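Local structure of RNA N6-adenosine-methyltransferase METTL16,RNA N6-adenosine-methyltransferase METTL16 (6M1U) at residues Val12-Leu16 with Ile149-Val153; Ile31-Thr35 with Glu57-Leu61. The protein methylates the N6 position of adenosine in U6 snRNA, and this vertebrate conserved region of it probably contributes to binding the RNA. All blocks are in the same frame, centred on the assembly; numbering follows the deposited sequence.

Contact 1 (12-16 with 149-153) lies within the helical layer of the domain, and contact 2 (31-35 with 57-61) joins that layer to the antiparallel sheet. Contact 2 is the more central, its centre about 9 Å from the centre of the chain, against about 12 Å for that of contact 1. Contact 1 joins the first and last helices across 132 intervening residues, and contact 2 is nested within that span. Each mixes buried and exposed residues. Contact 1 is made by apolar, aliphatic side chains with one aromatic ring at the edge; contact 2 adds a threonine and peptide atoms. Their centres lie about 14 Å apart, and they touch where Met13 and Leu16 pack on Ile31, Val33 and Val34.

Contact 1 of 2, residues Val12-Leu16 with Ile149-Val153; sequences VMKEL and IFRLV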
ATOM      1  N   VAL A  12      14.450   2.639   2.282  1.00 83.73           N
ATOM      2  CA  VAL A  12      13.293   2.188   3.051  1.00 80.89           C
ATOM      3  C   VAL A  12      12.916   0.762   2.649  1.00 80.25           C
ATOM      4  O   VAL A  12      12.555  -0.065   3.500  1.00 79.10           O
ATOM      5  CB  VAL A  12      12.104   3.157   2.892  1.00 78.44           C
ATOM      6  CG1 VAL A  12      11.057   2.891   3.971  1.00 77.09           C
ATOM      7  CG2 VAL A  12      12.578   4.583   2.974  1.00 80.00           C
ATOM      8  N   MET A  13      13.023   0.434   1.363  1.00 81.09           N
ATOM      9  CA  MET A  13      12.819  -0.958   0.987  1.00 81.38           C
ATOM     10  C   MET A  13      13.804  -1.865   1.716  1.00 83.86           C
ATOM     11  O   MET A  13      13.396  -2.804   2.409  1.00 83.62           O
ATOM     12  CB  MET A  13      12.939  -1.128  -0.517  1.00 81.67           C
ATOM     13  CG  MET A  13      11.762  -0.578  -1.260  1.00 79.71           C
ATOM     14  SD  MET A  13      12.067  -0.731  -3.016  1.00 81.27           S
ATOM     15  CE  MET A  13      10.646  -1.662  -3.484  1.00 78.23           C
ATOM     16  N   LYS A  14      15.105  -1.569   1.608  1.00 86.08           N
ATOM     17  CA  LYS A  14      16.102  -2.374   2.303  1.00 89.37           C
ATOM     18  C   LYS A  14      15.712  -2.605   3.760  1.00 87.10           C
ATOM     19  O   LYS A  14      15.779  -3.732   4.258  1.00 86.90           O
ATOM     20  CB  LYS A  14      17.485  -1.715   2.201  1.00 95.56           C
ATOM     21  CG  LYS A  14      18.120  -1.712   0.775  1.00 99.39           C
ATOM     22  CD  LYS A  14      19.656  -1.405   0.763  1.00105.75           C
ATOM     23  CE  LYS A  14      20.030  -0.083   0.049  1.00107.69           C
ATOM     24  NZ  LYS A  14      20.269  -0.201  -1.418  1.00108.52           N
ATOM     25  N   GLU A  15      15.247  -1.567   4.446  1.00 86.38           N
ATOM     26  CA  GLU A  15      14.849  -1.765   5.832  1.00 85.70           C
ATOM     27  C   GLU A  15      13.587  -2.612   5.948  1.00 81.38           C
ATOM     28  O   GLU A  15      13.449  -3.399   6.893  1.00 81.71           O
ATOM     29  CB  GLU A  15      14.643  -0.419   6.516  1.00 88.16           C
ATOM     30  CG  GLU A  15      15.084  -0.400   7.963  1.00 92.90           C
ATOM     31  CD  GLU A  15      16.497  -0.908   8.121  1.00 99.00           C
ATOM     32  OE1 GLU A  15      16.683  -1.947   8.789  1.00100.93           O
ATOM     33  OE2 GLU A  15      17.418  -0.279   7.555  1.00102.16           O
ATOM     34  N   LEU A  16      12.658  -2.484   5.002  1.00 76.32           N
ATOM     35  CA  LEU A  16      11.482  -3.342   5.050  1.00 72.65           C
ATOM     36  C   LEU A  16      11.852  -4.800   4.821  1.00 74.62           C
ATOM     37  O   LEU A  16      11.279  -5.688   5.454  1.00 73.92           O
ATOM     38  CB  LEU A  16      10.458  -2.888   4.023  1.00 69.58           C
ATOM     39  CG  LEU A  16       9.675  -1.632   4.379  1.00 67.43           C
ATOM     40  CD1 LEU A  16       8.922  -1.165   3.143  1.00 64.39           C
ATOM     41  CD2 LEU A  16       8.743  -1.925   5.527  1.00 66.67           C
ATOM     42  N   ILE A 149       3.785   2.549   6.952  1.00 83.26           N
ATOM     43  CA  ILE A 149       5.066   2.042   6.455  1.00 81.95           C
ATOM     44  C   ILE A 149       6.207   2.619   7.264  1.00 84.49           C
ATOM     45  O   ILE A 149       7.116   1.896   7.691  1.00 85.68           O
ATOM     46  CB  ILE A 149       5.267   2.353   4.960  1.00 78.38           C
ATOM     47  CG1 ILE A 149       4.559   1.318   4.081  1.00 75.10           C
ATOM     48  CG2 ILE A 149       6.764   2.412   4.636  1.00 79.47           C
ATOM     49  CD1 ILE A 149       4.792   1.549   2.590  1.00 73.99           C
ATOM     50  N   PHE A 150       6.168   3.920   7.508  1.00 85.81           N
ATOM     51  CA  PHE A 150       7.313   4.541   8.140  1.00 90.85           C
ATOM     52  C   PHE A 150       7.347   4.275   9.631  1.00 91.01           C
ATOM     53  O   PHE A 150       8.428   4.255  10.212  1.00 93.41           O
ATOM     54  CB  PHE A 150       7.354   6.033   7.795  1.00 94.41           C
ATOM     55  CG  PHE A 150       7.843   6.294   6.390  1.00 97.03           C
ATOM     56  CD1 PHE A 150       9.202   6.255   6.101  1.00100.25           C
ATOM     57  CD2 PHE A 150       6.941   6.501   5.348  1.00 96.33           C
ATOM     58  CE1 PHE A 150       9.653   6.455   4.810  1.00100.43           C
ATOM     59  CE2 PHE A 150       7.375   6.703   4.049  1.00 96.26           C
ATOM     60  CZ  PHE A 150       8.731   6.683   3.779  1.00 98.43           C
ATOM     61  N   ARG A 151       6.219   3.992  10.265  1.00 91.99           N
ATOM     62  CA  ARG A 151       6.326   3.484  11.626  1.00 95.02           C
ATOM     63  C   ARG A 151       7.126   2.179  11.656  1.00 93.84           C
ATOM     64  O   ARG A 151       8.051   2.034  12.463  1.00 95.80           O
ATOM     65  CB  ARG A 151       4.940   3.321  12.249  1.00 97.20           C
ATOM     66  CG  ARG A 151       4.283   4.664  12.473  1.00100.82           C
ATOM     67  CD  ARG A 151       3.243   4.638  13.570  1.00104.65           C
ATOM     68  NE  ARG A 151       3.807   5.013  14.865  1.00111.02           N
ATOM     69  CZ  ARG A 151       3.080   5.211  15.965  1.00116.03           C
ATOM     70  NH1 ARG A 151       1.752   5.067  15.919  1.00115.70           N
ATOM     71  NH2 ARG A 151       3.680   5.554  17.105  1.00120.48           N
ATOM     72  N   LEU A 152       6.822   1.251  10.738  1.00 90.89           N
ATOM     73  CA  LEU A 152       7.559  -0.012  10.660  1.00 90.34           C
ATOM     74  C   LEU A 152       9.064   0.220  10.508  1.00 92.72           C
ATOM     75  O   LEU A 152       9.876  -0.494  11.110  1.00 94.91           O
ATOM     76  CB  LEU A 152       7.045  -0.850   9.483  1.00 87.23           C
ATOM     77  CG  LEU A 152       5.638  -1.448   9.454  1.00 84.35           C
ATOM     78  CD1 LEU A 152       5.300  -1.864   8.026  1.00 81.63           C
ATOM     79  CD2 LEU A 152       5.536  -2.632  10.387  1.00 85.92           C
ATOM     80  N   VAL A 153       9.457   1.215   9.708  1.00 91.20           N
ATOM     81  CA  VAL A 153      10.874   1.431   9.440  1.00 91.81           C
ATOM     82  C   VAL A 153      11.606   2.087  10.614  1.00 98.38           C
ATOM     83  O   VAL A 153      12.830   1.948  10.711  1.00 97.74           O
ATOM     84  CB  VAL A 153      11.022   2.218   8.123  1.00 89.92           C
ATOM     85  CG1 VAL A 153      12.314   3.008   8.073  1.00 92.67           C
ATOM     86  CG2 VAL A 153      10.985   1.262   6.963  1.00 88.20           C
TER
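Val153, in the last turn of helix 136-153, has the most surface covered here, and its CG2 is the methyl on which the first helix converges. This atom lies 3.4 Å from CG1 of Val12, 4.1 Å from CG of Leu16 and 4.1 Å from CB of Glu15, so that it nests among three residues on a single face of helix 10-20. Val12 and Leu16 stand one turn apart, joined by the backbone bond from Leu16 N to Val12 O (2.8 Å), and together they present an aliphatic surface to the second helix. Both methyls of Val12, CG1 and CG2, lie 3.9 Å from CE1 of Phe150; Ile149 CG2 is a looser neighbour of Val12 CG1 at 4.4 Å. The short helical segments cross at 66°, with axes 10.0 Å apart. It is an apolar helix-helix crossing that brings the two ends of the domain together: the helices lie together over one face of an antiparallel sheet, in a two-layer alpha-beta architecture, with Met13 resting on Val8 and Ile149 on Phe6 and Val8 of strand 4-8. Leu16 extends the contact along the C-terminal helix, its CD1 lying 4.4 Å from Ile149 CG2 and its CD2 4.3 Å from Leu152 CD1. Glu15 adds only its aliphatic base, since the carboxylate is directed away from the second helix. Helix 30-44 completes the surroundings, with Trp37 touching Leu152 and donating its indole NE1 hydrogen bond to the carbonyl oxygen of Leu16.

Contact 2 of 2, residues Ile31-Thr35 with Glu57-Leu61; sequences IVVVT and EEVSL
Val59 overlaps Ile31, Val32 and Thr35, neighbours on one side of a helical turn. Residues 31-35 are regular alpha-helix; 58-61 are extended, and Glu57 precedes them in a loop conformation. The helix runs nearly parallel to the strand, at 17° between N-to-C directions, with 8.4 Å between the axes and Val32 CA opposite Val59 CA at 6.6 Å. Val59 takes the t rotamer: its CG2 lies 4.0 Å from Val32 CG2 and 4.2 Å from Ile31 CG1, while its CB meets Thr35 OG1 at 3.5 Å. Ile31, with chi1 p and chi2 t, carries CD1 back over the start of the strand, 3.8 Å from Glu57 O and 3.9 Å from Glu58 CA. One turn later, with Thr35 in the m rotamer, Thr35 OG1 donates a hydrogen bond to Ile31 O (2.8 Å), alongside the helical bond from Thr35 N to that same oxygen (3.0 Å). The hydroxyl is thus satisfied within the helix, and Thr35 CG2 lies 3.6 Å from Val59 CG1 and 4.2 Å from Leu61 CG. No hydrogen bond links the two segments. Strand alternation sends Val59 and Leu61 toward the helix and Glu58 and Ser60 away, characteristic of a helix layered on one face of a beta-sheet. Strand 58-67 is held between strands 108-119 and 48-52, with backbone hydrogen bonds between Val59 and Val116 and between Ser60 and Val52. Thr35 also touches Val116 and Arg51, while helix 10-20 packs against helix 30-44 through Met13 and Leu16.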
ATOM      1  N   ILE A  31       9.804  -4.412  -4.657  1.00 73.03           N
ATOM      2  CA  ILE A  31       8.369  -4.017  -4.776  1.00 64.51           C
ATOM      3  C   ILE A  31       7.489  -5.123  -4.185  1.00 61.54           C
ATOM      4  O   ILE A  31       6.411  -4.797  -3.665  1.00 59.14           O
ATOM      5  CB  ILE A  31       7.997  -3.692  -6.235  1.00 59.88           C
ATOM      6  CG1 ILE A  31       8.156  -4.905  -7.152  1.00 58.99           C
ATOM      7  CG2 ILE A  31       8.793  -2.502  -6.740  1.00 60.14           C
ATOM      8  CD1 ILE A  31       7.973  -4.586  -8.615  1.00 58.15           C
ATOM      9  N   VAL A  32       7.934  -6.379  -4.267  1.00 62.06           N
ATOM     10  CA  VAL A  32       7.146  -7.514  -3.706  1.00 60.36           C
ATOM     11  C   VAL A  32       7.126  -7.369  -2.182  1.00 59.99           C
ATOM     12  O   VAL A  32       6.041  -7.468  -1.590  1.00 60.12           O
ATOM     13  CB  VAL A  32       7.737  -8.873  -4.119  1.00 60.52           C
ATOM     14  CG1 VAL A  32       7.215  -9.996  -3.239  1.00 59.38           C
ATOM     15  CG2 VAL A  32       7.477  -9.176  -5.584  1.00 60.12           C
ATOM     16  N   VAL A  33       8.298  -7.144  -1.587  1.00 63.55           N
ATOM     17  CA  VAL A  33       8.409  -6.980  -0.110  1.00 64.13           C
ATOM     18  C   VAL A  33       7.432  -5.887   0.327  1.00 64.19           C
ATOM     19  O   VAL A  33       6.568  -6.173   1.170  1.00 64.41           O
ATOM     20  CB  VAL A  33       9.852  -6.633   0.301  1.00 66.00           C
ATOM     21  CG1 VAL A  33       9.899  -5.942   1.652  1.00 66.57           C
ATOM     22  CG2 VAL A  33      10.745  -7.861   0.297  1.00 68.42           C
ATOM     23  N   VAL A  34       7.575  -4.690  -0.244  1.00 64.88           N
ATOM     24  CA  VAL A  34       6.703  -3.528   0.093  1.00 63.32           C
ATOM     25  C   VAL A  34       5.236  -3.954   0.009  1.00 63.01           C
ATOM     26  O   VAL A  34       4.503  -3.730   0.985  1.00 62.65           O
ATOM     27  CB  VAL A  34       6.985  -2.336  -0.840  1.00 63.32           C
ATOM     28  CG1 VAL A  34       5.949  -1.238  -0.679  1.00 61.48           C
ATOM     29  CG2 VAL A  34       8.386  -1.787  -0.641  1.00 65.90           C
ATOM     30  N   THR A  35       4.838  -4.559  -1.111  1.00 62.32           N
ATOM     31  CA  THR A  35       3.450  -4.974  -1.299  1.00 61.07           C
ATOM     32  C   THR A  35       2.966  -5.851  -0.155  1.00 61.10           C
ATOM     33  O   THR A  35       1.883  -5.620   0.399  1.00 59.20           O
ATOM     34  CB  THR A  35       3.299  -5.713  -2.622  1.00 61.79           C
ATOM     35  OG1 THR A  35       3.579  -4.811  -3.707  1.00 61.53           O
ATOM     36  CG2 THR A  35       1.891  -6.274  -2.747  1.00 61.13           C
ATOM     37  N   GLU A  57       6.527  -5.239 -14.401  1.00 96.14           N
ATOM     38  CA  GLU A  57       7.429  -4.599 -13.463  1.00 96.41           C
ATOM     39  C   GLU A  57       6.677  -3.915 -12.323  1.00 84.41           C
ATOM     40  O   GLU A  57       7.064  -2.841 -11.871  1.00 85.71           O
ATOM     41  CB  GLU A  57       8.342  -3.629 -14.209  1.00102.64           C
ATOM     42  CG  GLU A  57       9.316  -4.366 -15.164  1.00111.43           C
ATOM     43  CD  GLU A  57      10.538  -3.540 -15.575  1.00119.24           C
ATOM     44  OE1 GLU A  57      10.445  -2.288 -15.636  1.00121.77           O
ATOM     45  OE2 GLU A  57      11.603  -4.147 -15.843  1.00124.40           O
ATOM     46  N   GLU A  58       5.604  -4.548 -11.827  1.00 78.61           N
ATOM     47  CA  GLU A  58       4.783  -4.031 -10.722  1.00 71.26           C
ATOM     48  C   GLU A  58       4.040  -5.184 -10.042  1.00 68.21           C
ATOM     49  O   GLU A  58       3.933  -6.286 -10.588  1.00 66.80           O
ATOM     50  CB  GLU A  58       3.769  -2.981 -11.200  1.00 72.04           C
ATOM     51  CG  GLU A  58       2.707  -3.605 -12.071  1.00 73.31           C
ATOM     52  CD  GLU A  58       1.643  -2.642 -12.596  1.00 73.58           C
ATOM     53  OE1 GLU A  58       1.762  -1.402 -12.469  1.00 74.17           O
ATOM     54  OE2 GLU A  58       0.666  -3.150 -13.163  1.00 73.71           O
ATOM     55  N   VAL A  59       3.542  -4.918  -8.832  1.00 64.14           N
ATOM     56  CA  VAL A  59       2.585  -5.773  -8.140  1.00 61.91           C
ATOM     57  C   VAL A  59       1.352  -4.941  -7.806  1.00 60.83           C
ATOM     58  O   VAL A  59       1.482  -3.780  -7.408  1.00 60.95           O
ATOM     59  CB  VAL A  59       3.185  -6.352  -6.854  1.00 57.04           C
ATOM     60  CG1 VAL A  59       2.195  -7.302  -6.170  1.00 54.92           C
ATOM     61  CG2 VAL A  59       4.500  -7.014  -7.152  1.00 57.29           C
ATOM     62  N   SER A  60       0.159  -5.518  -7.963  1.00 63.52           N
ATOM     63  CA  SER A  60      -1.082  -4.776  -7.775  1.00 63.94           C
ATOM     64  C   SER A  60      -1.967  -5.430  -6.725  1.00 63.68           C
ATOM     65  O   SER A  60      -2.159  -6.651  -6.731  1.00 64.06           O
ATOM     66  CB  SER A  60      -1.878  -4.672  -9.076  1.00 67.53           C
ATOM     67  OG  SER A  60      -1.066  -4.174 -10.121  1.00 70.87           O
ATOM     68  N   LEU A  61      -2.535  -4.599  -5.853  1.00 62.27           N
ATOM     69  CA  LEU A  61      -3.629  -4.981  -4.977  1.00 60.55           C
ATOM     70  C   LEU A  61      -4.915  -4.324  -5.444  1.00 60.53           C
ATOM     71  O   LEU A  61      -4.926  -3.125  -5.719  1.00 59.95           O
ATOM     72  CB  LEU A  61      -3.381  -4.514  -3.562  1.00 61.57           C
ATOM     73  CG  LEU A  61      -2.199  -5.163  -2.935  1.00 62.97           C
ATOM     74  CD1 LEU A  61      -2.069  -4.511  -1.571  1.00 63.78           C
ATOM     75  CD2 LEU A  61      -2.543  -6.635  -2.877  1.00 63.47           C
TER